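Local coordinates for cyclic di-GMP-binding protein XC_3703 (Xanthomonas campestris pv. campestris, PDB 5B7W) that binds the second messenger cyclic di-GMP and regulates virulence and biofilm formation, promoting the DNA binding of a LysR-type regulator when the ligand is absent, at residues Pro2-Ile7 against Leu154-Phe159; Gln21-Leu26 against Ala37-Glu42; Arg76-Gly81 against Val94-Gly99; Gln102-Gln107 against Phe150-Gln155. All coordinates share one frame; numbering follows the deposited sequence.

Interaction 1 of 4, residues Pro2-Ile7 against Leu154-Phe159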
# COMPACT_ATOMS: atom_id res chain seq x y z
N PRO A 2 23.52 -3.06 -15.70
CA PRO A 2 22.09 -2.75 -15.73
C PRO A 2 21.52 -2.59 -14.33
O PRO A 2 22.03 -3.14 -13.36
CB PRO A 2 21.47 -3.97 -16.44
CG PRO A 2 22.62 -4.64 -17.13
CD PRO A 2 23.82 -4.37 -16.29
N SER A 3 20.43 -1.82 -14.25
CA SER A 3 19.83 -1.53 -12.96
C SER A 3 18.33 -1.31 -13.12
O SER A 3 17.83 -1.06 -14.22
CB SER A 3 20.47 -0.30 -12.30
OG SER A 3 20.16 0.88 -13.01
N PHE A 4 17.63 -1.41 -11.99
CA PHE A 4 16.21 -1.11 -11.92
C PHE A 4 15.92 -0.55 -10.53
O PHE A 4 16.77 -0.58 -9.64
CB PHE A 4 15.34 -2.34 -12.21
CG PHE A 4 15.43 -3.41 -11.16
CD1 PHE A 4 16.44 -4.35 -11.19
CD2 PHE A 4 14.49 -3.46 -10.14
CE1 PHE A 4 16.52 -5.33 -10.21
CE2 PHE A 4 14.56 -4.44 -9.16
CZ PHE A 4 15.58 -5.37 -9.20
N ASP A 5 14.70 -0.05 -10.35
CA ASP A 5 14.27 0.52 -9.09
C ASP A 5 13.20 -0.36 -8.46
O ASP A 5 12.24 -0.75 -9.12
CB ASP A 5 13.74 1.94 -9.28
CG ASP A 5 14.83 2.98 -9.24
OD1 ASP A 5 15.95 2.65 -8.81
OD2 ASP A 5 14.57 4.14 -9.64
N VAL A 6 13.37 -0.66 -7.17
CA VAL A 6 12.32 -1.26 -6.37
C VAL A 6 11.52 -0.12 -5.74
O VAL A 6 12.07 0.68 -4.97
CB VAL A 6 12.90 -2.19 -5.29
CG1 VAL A 6 11.77 -2.89 -4.53
CG2 VAL A 6 13.83 -3.21 -5.92
N ILE A 7 10.24 -0.03 -6.09
CA ILE A 7 9.40 1.05 -5.62
C ILE A 7 8.19 0.47 -4.89
O ILE A 7 7.88 -0.72 -4.99
CB ILE A 7 8.94 1.98 -6.76
CG1 ILE A 7 8.03 1.21 -7.73
CG2 ILE A 7 10.13 2.57 -7.49
CD1 ILE A 7 7.52 2.06 -8.88
N LEU A 154 5.49 -4.29 -3.66
CA LEU A 154 6.67 -3.91 -4.42
C LEU A 154 6.35 -3.89 -5.90
O LEU A 154 5.73 -4.83 -6.42
CB LEU A 154 7.84 -4.86 -4.15
CG LEU A 154 8.36 -4.95 -2.71
CD1 LEU A 154 9.56 -5.88 -2.64
CD2 LEU A 154 8.71 -3.57 -2.18
N GLN A 155 6.76 -2.82 -6.58
CA GLN A 155 6.78 -2.75 -8.03
C GLN A 155 8.20 -2.47 -8.50
O GLN A 155 9.08 -2.14 -7.70
CB GLN A 155 5.81 -1.68 -8.55
CG GLN A 155 4.40 -1.78 -8.01
CD GLN A 155 4.20 -0.96 -6.75
OE1 GLN A 155 4.56 0.22 -6.71
NE2 GLN A 155 3.64 -1.57 -5.72
N PHE A 156 8.42 -2.62 -9.80
CA PHE A 156 9.76 -2.49 -10.36
C PHE A 156 9.67 -1.74 -11.68
O PHE A 156 8.86 -2.08 -12.54
CB PHE A 156 10.39 -3.87 -10.57
CG PHE A 156 10.22 -4.80 -9.40
CD1 PHE A 156 11.14 -4.80 -8.36
CD2 PHE A 156 9.14 -5.66 -9.33
CE1 PHE A 156 10.98 -5.65 -7.28
CE2 PHE A 156 8.97 -6.50 -8.25
CZ PHE A 156 9.89 -6.50 -7.23
N ASP A 157 10.51 -0.72 -11.84
CA ASP A 157 10.50 0.11 -13.04
C ASP A 157 11.89 0.73 -13.21
O ASP A 157 12.84 0.36 -12.52
CB ASP A 157 9.40 1.18 -12.95
CG ASP A 157 9.70 2.24 -11.90
OD1 ASP A 157 10.51 1.99 -10.99
OD2 ASP A 157 9.10 3.34 -12.00
N ASN A 158 11.98 1.69 -14.13
CA ASN A 158 13.20 2.46 -14.38
C ASN A 158 14.38 1.55 -14.69
O ASN A 158 15.48 1.71 -14.16
CB ASN A 158 13.50 3.39 -13.20
CG ASN A 158 14.44 4.52 -13.58
OD1 ASN A 158 15.26 4.96 -12.77
ND2 ASN A 158 14.31 5.01 -14.81
N PHE A 159 14.14 0.57 -15.56
CA PHE A 159 15.19 -0.35 -15.99
C PHE A 159 16.17 0.39 -16.89
O PHE A 159 15.81 0.81 -18.00
CB PHE A 159 14.57 -1.54 -16.71
CG PHE A 159 13.81 -2.48 -15.82
CD1 PHE A 159 12.57 -2.12 -15.31
CD2 PHE A 159 14.33 -3.72 -15.49
CE1 PHE A 159 11.87 -2.98 -14.48
CE2 PHE A 159 13.64 -4.58 -14.66
CZ PHE A 159 12.41 -4.22 -14.16
O HOH W 1 11.90 4.75 -10.37
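Asp5 OD2 is gripped twice: water 1 donates to it at 2.8 Å, and Arg129 NH1 forms a salt bridge with it. The same water donates to Asp157 OD1 at 3.2 Å, tying two carboxylates on one face of the sheet. Arg129 NH1 also bonds Asn158 OD1, which accounts for two acceptors, Asp5 OD2 and Asn158 OD1, lying 3.3 Å apart. Beneath, the strands run antiparallel. The paired Ile7-Gln155 bonds are nearly straight, Ile7 N reaching Gln155 O at 2.9 Å and 176°, whereas Asp157 N to Asp5 O is longer.

The other face is aromatic. Phe4 CB sits over the centre of the Phe159 ring, 3.7 Å from its centroid, a CH-pi contact, while the rings are nearly parallel but slid apart. Phe4 CE2 meets Phe156 CD1 at 3.5 Å with the planes 67° apart, and Val6 CG2 reaches the Phe156 edge. Phe4, Val6 and Phe156 rest on helix 135-146, whose Arg135 lies near Phe159 and probably contributes to cyclic di-GMP binding, as in relatives. The sheet is thus apolar toward the helix and largely polar on the other side, where Ile7 lies among Asp5, Asp157 and Gln155 and Arg129 probably keeps Asp5 ionised.

Interaction 2 of 4, residues Gln21-Leu26 against Ala37-Glu42; sequences QANREL and AKFELE
Helix 21-26 and strand 38-42 run almost antiparallel, at 169°, with their axes 7.8 Å apart and Asn23 facing Phe39. The contact turns on the Asn23 carboxamide, which grips both backbone polar atoms of Phe39. Its CG stands anti to its own carbonyl carbon, and the amide reaches across with OD1 taking Phe39 N at 2.8 Å and ND2 giving to Phe39 O at 2.8 Å. Both bonds are nearly straight, 176° and 169°, and both use an in-plane lone pair of the accepting oxygen, so the flat amide is locked against rotation and, at this one residue, bonds as the backbone of a neighbouring strand would.

The Phe39 ring points back into the helix, passing Asn23 in the opposite direction. Ala22 CB lies over one face, offset toward the rim, 3.9 Å from the ring centroid in a CH-pi contact. Leu26 CD1 comes in obliquely to Phe39 CE1 at 3.5 Å, and the same methyl brushes Ala37 CB at 4.1 Å.

Strand 38-42 is an outermost strand of the four-stranded sheet of domain II, which has the RRM-like topology. On its inner side Lys38 and Glu40 pair through their backbones with Ser50 and Asn48. Met60 of helix 54-70 touches Phe39 and Leu26, and Val19, earlier on helix 12-26, also packs on Phe39, so the ring is wedged between the sheet and both helices.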
# COMPACT_ATOMS: atom_id res chain seq x y z
N GLN A 21 -15.61 5.52 -5.08
CA GLN A 21 -16.49 4.38 -5.27
C GLN A 21 -16.92 3.77 -3.94
O GLN A 21 -18.03 3.23 -3.84
CB GLN A 21 -15.81 3.32 -6.15
CG GLN A 21 -15.49 3.81 -7.56
CD GLN A 21 -14.68 2.80 -8.36
OE1 GLN A 21 -14.45 1.68 -7.92
NE2 GLN A 21 -14.25 3.21 -9.55
N ALA A 22 -16.07 3.85 -2.92
CA ALA A 22 -16.44 3.34 -1.60
C ALA A 22 -17.55 4.19 -0.98
O ALA A 22 -18.47 3.66 -0.36
CB ALA A 22 -15.22 3.29 -0.68
N ASN A 23 -17.46 5.52 -1.14
CA ASN A 23 -18.54 6.38 -0.66
C ASN A 23 -19.82 6.15 -1.45
O ASN A 23 -20.91 6.13 -0.87
CB ASN A 23 -18.11 7.85 -0.74
CG ASN A 23 -17.21 8.25 0.41
OD1 ASN A 23 -17.49 7.94 1.57
ND2 ASN A 23 -16.12 8.95 0.10
N ARG A 24 -19.70 5.98 -2.77
CA ARG A 24 -20.87 5.66 -3.58
C ARG A 24 -21.47 4.32 -3.17
O ARG A 24 -22.70 4.16 -3.17
CB ARG A 24 -20.49 5.64 -5.06
CG ARG A 24 -20.54 7.00 -5.74
CD ARG A 24 -21.85 7.20 -6.48
NE ARG A 24 -21.98 6.29 -7.62
CZ ARG A 24 -21.57 6.59 -8.85
NH1 ARG A 24 -21.02 7.76 -9.11
NH2 ARG A 24 -21.73 5.71 -9.83
N GLU A 25 -20.63 3.36 -2.79
CA GLU A 25 -21.13 2.04 -2.42
C GLU A 25 -21.88 2.09 -1.10
O GLU A 25 -22.86 1.36 -0.91
CB GLU A 25 -19.97 1.05 -2.35
CG GLU A 25 -20.38 -0.40 -2.47
CD GLU A 25 -19.26 -1.29 -2.96
OE1 GLU A 25 -18.61 -1.95 -2.12
OE2 GLU A 25 -19.01 -1.32 -4.18
N LEU A 26 -21.45 2.95 -0.17
CA LEU A 26 -22.17 3.10 1.09
C LEU A 26 -23.56 3.65 0.88
O LEU A 26 -24.50 3.29 1.60
CB LEU A 26 -21.39 4.00 2.04
CG LEU A 26 -20.29 3.36 2.89
CD1 LEU A 26 -19.71 4.40 3.83
CD2 LEU A 26 -20.84 2.18 3.66
N ALA A 37 -21.95 8.02 7.74
CA ALA A 37 -20.70 7.30 7.56
C ALA A 37 -20.05 7.76 6.26
O ALA A 37 -20.75 8.12 5.30
CB ALA A 37 -20.91 5.78 7.54
N LYS A 38 -18.72 7.76 6.23
CA LYS A 38 -18.01 8.32 5.09
C LYS A 38 -16.56 7.87 5.10
O LYS A 38 -15.99 7.57 6.15
CB LYS A 38 -18.09 9.85 5.10
CG LYS A 38 -17.68 10.47 6.43
CD LYS A 38 -17.89 11.97 6.46
CE LYS A 38 -16.61 12.71 6.09
NZ LYS A 38 -16.72 14.17 6.37
N PHE A 39 -15.98 7.82 3.90
CA PHE A 39 -14.53 7.73 3.72
C PHE A 39 -14.02 9.09 3.26
O PHE A 39 -14.61 9.70 2.37
CB PHE A 39 -14.16 6.68 2.67
CG PHE A 39 -14.72 5.31 2.92
CD1 PHE A 39 -15.98 4.96 2.47
CD2 PHE A 39 -13.96 4.35 3.58
CE1 PHE A 39 -16.49 3.70 2.68
CE2 PHE A 39 -14.47 3.08 3.80
CZ PHE A 39 -15.73 2.76 3.35
N GLU A 40 -12.93 9.55 3.87
CA GLU A 40 -12.30 10.80 3.47
C GLU A 40 -10.84 10.55 3.17
O GLU A 40 -10.08 10.13 4.05
CB GLU A 40 -12.44 11.87 4.56
CG GLU A 40 -11.86 13.22 4.15
CD GLU A 40 -11.25 13.97 5.32
OE1 GLU A 40 -11.15 13.39 6.42
OE2 GLU A 40 -10.85 15.14 5.13
N LEU A 41 -10.43 10.81 1.92
CA LEU A 41 -9.03 10.72 1.54
C LEU A 41 -8.33 12.03 1.91
O LEU A 41 -8.76 13.11 1.48
CB LEU A 41 -8.90 10.44 0.05
CG LEU A 41 -7.46 10.31 -0.46
CD1 LEU A 41 -6.73 9.21 0.29
CD2 LEU A 41 -7.44 10.06 -1.96
N GLU A 42 -7.26 11.93 2.69
CA GLU A 42 -6.58 13.09 3.25
C GLU A 42 -5.16 13.15 2.72
O GLU A 42 -4.37 12.22 2.95
CB GLU A 42 -6.59 13.02 4.78
CG GLU A 42 -5.80 14.11 5.48
CD GLU A 42 -5.85 13.97 6.99
OE1 GLU A 42 -6.96 13.80 7.53
OE2 GLU A 42 -4.78 14.03 7.62

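Interaction 3 of 4, residues Arg76-Gly81 against Val94-Gly99; sequences RCLEFG and VTVKQG
Lys97 leaves its backbone with CG anti to the carbonyl carbon and then bends at chi3 (-55°), so that its chain folds over the Cys77 carbonyl, with CE 3.3 Å from Cys77 O. Water 2 links the tip to the other strand, donating to Leu78 O and accepting from Lys97 NZ at 2.9 Å; NZ also bonds Glu151 O. On the face carrying Leu78 and Phe80, Val94 has CG1 anti to the backbone N (chi1 -174°), which sets CG1 over the face of the Phe80 ring, 4.0 Å from its centroid, and CG2 3.5 Å from Phe80 CD2. Leu78 CD2 closes on Val94 CG1 at 3.9 Å, while Cys77 SG lies beside Val96 CG1.

The backbone follows the hairpin ladder. Glu79 and Thr95 exchange N-H...O bonds of 2.8 Å from Glu79 N to Thr95 O and from Thr95 N to Glu79 O. Lys97 N, past the end of strand 94-96, donates to Cys77 O at 2.7 Å.

These strands form the beta hairpin of 78-85 and 90-96 in domain II. Strand 46-51 pairs along the far edge of 90-96, helix 54-70 packs on Leu78 and Phe80, and Val10 and Pro153 close round Cys77.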
# COMPACT_ATOMS: atom_id res chain seq x y z
N ARG A 76 -2.14 -4.51 0.88
CA ARG A 76 -1.14 -4.67 1.93
C ARG A 76 -0.41 -3.36 2.23
O ARG A 76 0.29 -3.28 3.24
CB ARG A 76 -0.13 -5.76 1.55
CG ARG A 76 -0.66 -7.17 1.74
CD ARG A 76 0.35 -8.24 1.31
NE ARG A 76 0.68 -8.17 -0.11
CZ ARG A 76 1.86 -7.78 -0.58
NH1 ARG A 76 2.83 -7.42 0.26
NH2 ARG A 76 2.08 -7.74 -1.88
N CYS A 77 -0.57 -2.35 1.37
CA CYS A 77 -0.06 -1.01 1.65
C CYS A 77 -0.87 -0.30 2.73
O CYS A 77 -0.47 0.79 3.14
CB CYS A 77 -0.07 -0.17 0.37
SG CYS A 77 -1.72 0.30 -0.20
N LEU A 78 -1.97 -0.88 3.19
CA LEU A 78 -2.82 -0.23 4.18
C LEU A 78 -2.27 -0.45 5.58
O LEU A 78 -1.94 -1.58 5.95
CB LEU A 78 -4.25 -0.75 4.08
CG LEU A 78 -4.99 -0.51 2.76
CD1 LEU A 78 -6.43 -1.00 2.87
CD2 LEU A 78 -4.94 0.96 2.38
N GLU A 79 -2.18 0.62 6.35
CA GLU A 79 -1.78 0.57 7.75
C GLU A 79 -2.95 1.07 8.59
O GLU A 79 -3.25 2.26 8.60
CB GLU A 79 -0.53 1.42 8.01
CG GLU A 79 -0.10 1.45 9.46
CD GLU A 79 0.81 2.62 9.77
OE1 GLU A 79 0.31 3.77 9.83
OE2 GLU A 79 2.02 2.40 9.97
N PHE A 80 -3.62 0.14 9.28
CA PHE A 80 -4.82 0.46 10.04
C PHE A 80 -4.44 0.90 11.45
O PHE A 80 -3.81 0.15 12.19
CB PHE A 80 -5.75 -0.74 10.10
CG PHE A 80 -6.41 -1.06 8.78
CD1 PHE A 80 -5.77 -1.86 7.85
CD2 PHE A 80 -7.66 -0.55 8.48
CE1 PHE A 80 -6.37 -2.15 6.64
CE2 PHE A 80 -8.26 -0.83 7.27
CZ PHE A 80 -7.62 -1.64 6.35
N GLY A 81 -4.82 2.12 11.81
CA GLY A 81 -4.68 2.59 13.17
C GLY A 81 -5.77 2.03 14.07
O GLY A 81 -6.62 1.25 13.66
N VAL A 94 -6.58 5.12 8.32
CA VAL A 94 -5.92 4.11 7.51
C VAL A 94 -4.86 4.82 6.67
O VAL A 94 -5.19 5.64 5.80
CB VAL A 94 -6.90 3.34 6.62
CG1 VAL A 94 -6.20 2.20 5.91
CG2 VAL A 94 -8.07 2.82 7.45
N THR A 95 -3.60 4.52 6.92
CA THR A 95 -2.49 5.11 6.19
C THR A 95 -2.20 4.29 4.94
O THR A 95 -1.92 3.09 5.04
CB THR A 95 -1.24 5.21 7.06
OG1 THR A 95 -1.48 6.10 8.16
CG2 THR A 95 -0.05 5.72 6.25
N VAL A 96 -2.29 4.92 3.78
CA VAL A 96 -1.91 4.28 2.52
C VAL A 96 -0.40 4.41 2.38
O VAL A 96 0.10 5.42 1.88
CB VAL A 96 -2.65 4.90 1.32
CG1 VAL A 96 -2.29 4.17 0.04
CG2 VAL A 96 -4.16 4.87 1.56
N LYS A 97 0.33 3.38 2.82
CA LYS A 97 1.78 3.44 2.83
C LYS A 97 2.34 3.48 1.41
O LYS A 97 1.93 2.68 0.56
CB LYS A 97 2.35 2.25 3.60
CG LYS A 97 1.97 2.20 5.07
CD LYS A 97 2.48 0.93 5.73
CE LYS A 97 2.00 -0.31 5.00
NZ LYS A 97 2.50 -1.56 5.64
N GLN A 98 3.25 4.41 1.17
CA GLN A 98 3.93 4.56 -0.12
C GLN A 98 5.38 4.91 0.14
O GLN A 98 5.72 5.57 1.12
CB GLN A 98 3.27 5.63 -1.00
CG GLN A 98 1.77 5.48 -1.16
CD GLN A 98 1.05 6.81 -1.24
OE1 GLN A 98 1.00 7.45 -2.30
NE2 GLN A 98 0.48 7.25 -0.12
N GLY A 99 6.25 4.46 -0.77
CA GLY A 99 7.68 4.70 -0.62
C GLY A 99 8.33 3.71 0.32
O GLY A 99 7.68 3.18 1.22
O HOH W 2 0.50 -3.41 6.73
O HOH W 3 -2.81 4.81 10.54

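Interaction 4 of 4, residues Gln102-Gln107 against Phe150-Gln155; sequences QKQAKQ and FELPLQ
Gln104 carries this contact, and its chain can be followed outward from the helix. CB comes first, meeting Phe150 CZ at 3.4 Å, the closest approach between the two segments. CG follows, anti to the carbonyl carbon, and lies 3.9 Å from Leu152 CD1 and 4.2 Å from Glu151 CD. A chi2 of 89° then bends the chain, so CG faces Leu152 while the amide turns aside. OE1 passes 4.2 Å from Leu152 CD1, and NE2 bonds Glu101 OE2, just before the segment, which draws the amide N-H toward the start of the helix.

Phe150 answers with its CG anti to the backbone N, which swings the ring out to the helix. It crosses Gln104 at about a right angle, and its CZ also sits 3.6 Å from Gln104 O. One turn on, Gln107 holds its amide almost perpendicular to the same ring, with OE1 4.1 Å from Phe150 CE1. Glu151 points toward the helix as well, but its OE1 and Gln107 OE1, both acceptors, end up 4.1 Å apart and make no bond.

Structurally, the loop leading into strand 155-160 is laid against the start of helix 102-114, one of the two helices of the RRM-like domain I. No hydrogen bond crosses, and only 214 Å² is buried between the segments. Methylene, methyl and ring-carbon contacts therefore hold this interface, with the amide and carboxylate tips adding little directional grip across it.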
# COMPACT_ATOMS: atom_id res chain seq x y z
N GLN A 102 13.85 3.94 5.11
CA GLN A 102 15.17 3.40 5.37
C GLN A 102 15.10 2.11 6.18
O GLN A 102 15.95 1.23 6.03
CB GLN A 102 16.03 4.43 6.10
CG GLN A 102 17.21 4.94 5.29
CD GLN A 102 17.86 6.16 5.90
OE1 GLN A 102 17.95 6.29 7.13
NE2 GLN A 102 18.32 7.08 5.06
N LYS A 103 14.08 1.98 7.04
CA LYS A 103 13.89 0.75 7.80
C LYS A 103 13.64 -0.43 6.86
O LYS A 103 14.35 -1.44 6.91
CB LYS A 103 12.73 0.92 8.78
CG LYS A 103 12.30 -0.35 9.48
CD LYS A 103 13.39 -0.87 10.40
CE LYS A 103 12.83 -1.21 11.77
NZ LYS A 103 11.48 -1.84 11.67
N GLN A 104 12.63 -0.31 6.00
CA GLN A 104 12.29 -1.41 5.10
C GLN A 104 13.33 -1.59 4.01
O GLN A 104 13.51 -2.70 3.50
CB GLN A 104 10.91 -1.16 4.48
CG GLN A 104 9.79 -1.00 5.51
CD GLN A 104 9.60 0.44 5.96
OE1 GLN A 104 9.23 1.30 5.18
NE2 GLN A 104 9.84 0.69 7.24
N ALA A 105 14.04 -0.52 3.63
CA ALA A 105 15.06 -0.62 2.60
C ALA A 105 16.22 -1.49 3.05
O ALA A 105 16.63 -2.41 2.34
CB ALA A 105 15.55 0.78 2.20
N LYS A 106 16.76 -1.22 4.24
CA LYS A 106 17.82 -2.06 4.79
C LYS A 106 17.35 -3.50 4.95
O LYS A 106 18.15 -4.43 4.77
CB LYS A 106 18.29 -1.52 6.13
CG LYS A 106 18.91 -0.15 6.06
CD LYS A 106 18.85 0.50 7.42
CE LYS A 106 19.73 1.71 7.48
NZ LYS A 106 20.10 2.06 8.87
N GLN A 107 16.09 -3.70 5.34
CA GLN A 107 15.54 -5.05 5.28
C GLN A 107 15.60 -5.58 3.85
O GLN A 107 15.94 -6.75 3.64
CB GLN A 107 14.11 -5.07 5.81
CG GLN A 107 14.00 -4.58 7.25
CD GLN A 107 12.60 -4.70 7.81
OE1 GLN A 107 11.75 -5.35 7.21
NE2 GLN A 107 12.35 -4.05 8.95
N PHE A 150 7.06 -9.57 2.93
CA PHE A 150 7.33 -8.15 3.13
C PHE A 150 6.04 -7.41 3.46
O PHE A 150 4.97 -7.73 2.93
CB PHE A 150 7.99 -7.55 1.89
CG PHE A 150 8.77 -6.30 2.17
CD1 PHE A 150 9.81 -6.32 3.08
CD2 PHE A 150 8.46 -5.11 1.53
CE1 PHE A 150 10.53 -5.18 3.34
CE2 PHE A 150 9.19 -3.97 1.79
CZ PHE A 150 10.22 -4.00 2.69
N GLU A 151 6.16 -6.40 4.33
CA GLU A 151 5.04 -5.59 4.77
C GLU A 151 4.64 -4.52 3.77
O GLU A 151 3.84 -3.64 4.10
CB GLU A 151 5.38 -4.93 6.11
CG GLU A 151 6.62 -4.05 6.07
CD GLU A 151 6.97 -3.47 7.43
OE1 GLU A 151 7.99 -3.91 8.02
OE2 GLU A 151 6.23 -2.59 7.91
N LEU A 152 5.18 -4.57 2.55
CA LEU A 152 4.89 -3.57 1.53
C LEU A 152 4.72 -4.19 0.15
O LEU A 152 5.47 -5.11 -0.22
CB LEU A 152 5.99 -2.50 1.43
CG LEU A 152 5.84 -1.19 2.20
CD1 LEU A 152 6.34 -1.31 3.62
CD2 LEU A 152 6.55 -0.04 1.48
N PRO A 153 3.76 -3.70 -0.62
CA PRO A 153 3.71 -4.06 -2.04
C PRO A 153 4.91 -3.48 -2.78
O PRO A 153 5.30 -2.34 -2.56
CB PRO A 153 2.40 -3.44 -2.53
CG PRO A 153 1.61 -3.16 -1.27
CD PRO A 153 2.63 -2.84 -0.23
N LEU A 154 5.49 -4.29 -3.66
CA LEU A 154 6.67 -3.91 -4.42
C LEU A 154 6.35 -3.89 -5.90
O LEU A 154 5.73 -4.83 -6.42
CB LEU A 154 7.84 -4.86 -4.15
CG LEU A 154 8.36 -4.95 -2.71
CD1 LEU A 154 9.56 -5.88 -2.64
CD2 LEU A 154 8.71 -3.57 -2.18
N GLN A 155 6.76 -2.82 -6.58
CA GLN A 155 6.78 -2.75 -8.03
C GLN A 155 8.20 -2.47 -8.50
O GLN A 155 9.08 -2.14 -7.70
CB GLN A 155 5.81 -1.68 -8.55
CG GLN A 155 4.40 -1.78 -8.01
CD GLN A 155 4.20 -0.96 -6.75
OE1 GLN A 155 4.56 0.22 -6.71
NE2 GLN A 155 3.64 -1.57 -5.72

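Interactions 1 and 4 belong to domain I, interactions 2 and 3 to domain II, the two RRM-like halves of the chain. Interaction 1 pairs the first strand with the last. The chain leaves domain I after its first strand, forms domain II with interactions 2 and 3 in series, then returns, where interactions 4 and 1 end on the same stretch and share Leu154 and Gln155. Interactions 2 and 3 reach the same sheet, their centres about 17 Å apart, whereas interactions 1 and 2 lie about 33 Å apart between centres. One place where the domains meet is between interactions 3 and 4: Lys97 comes to Glu151, and Pro153 CG packs on Cys77 N, joining the end of one hairpin to the other domain's loop.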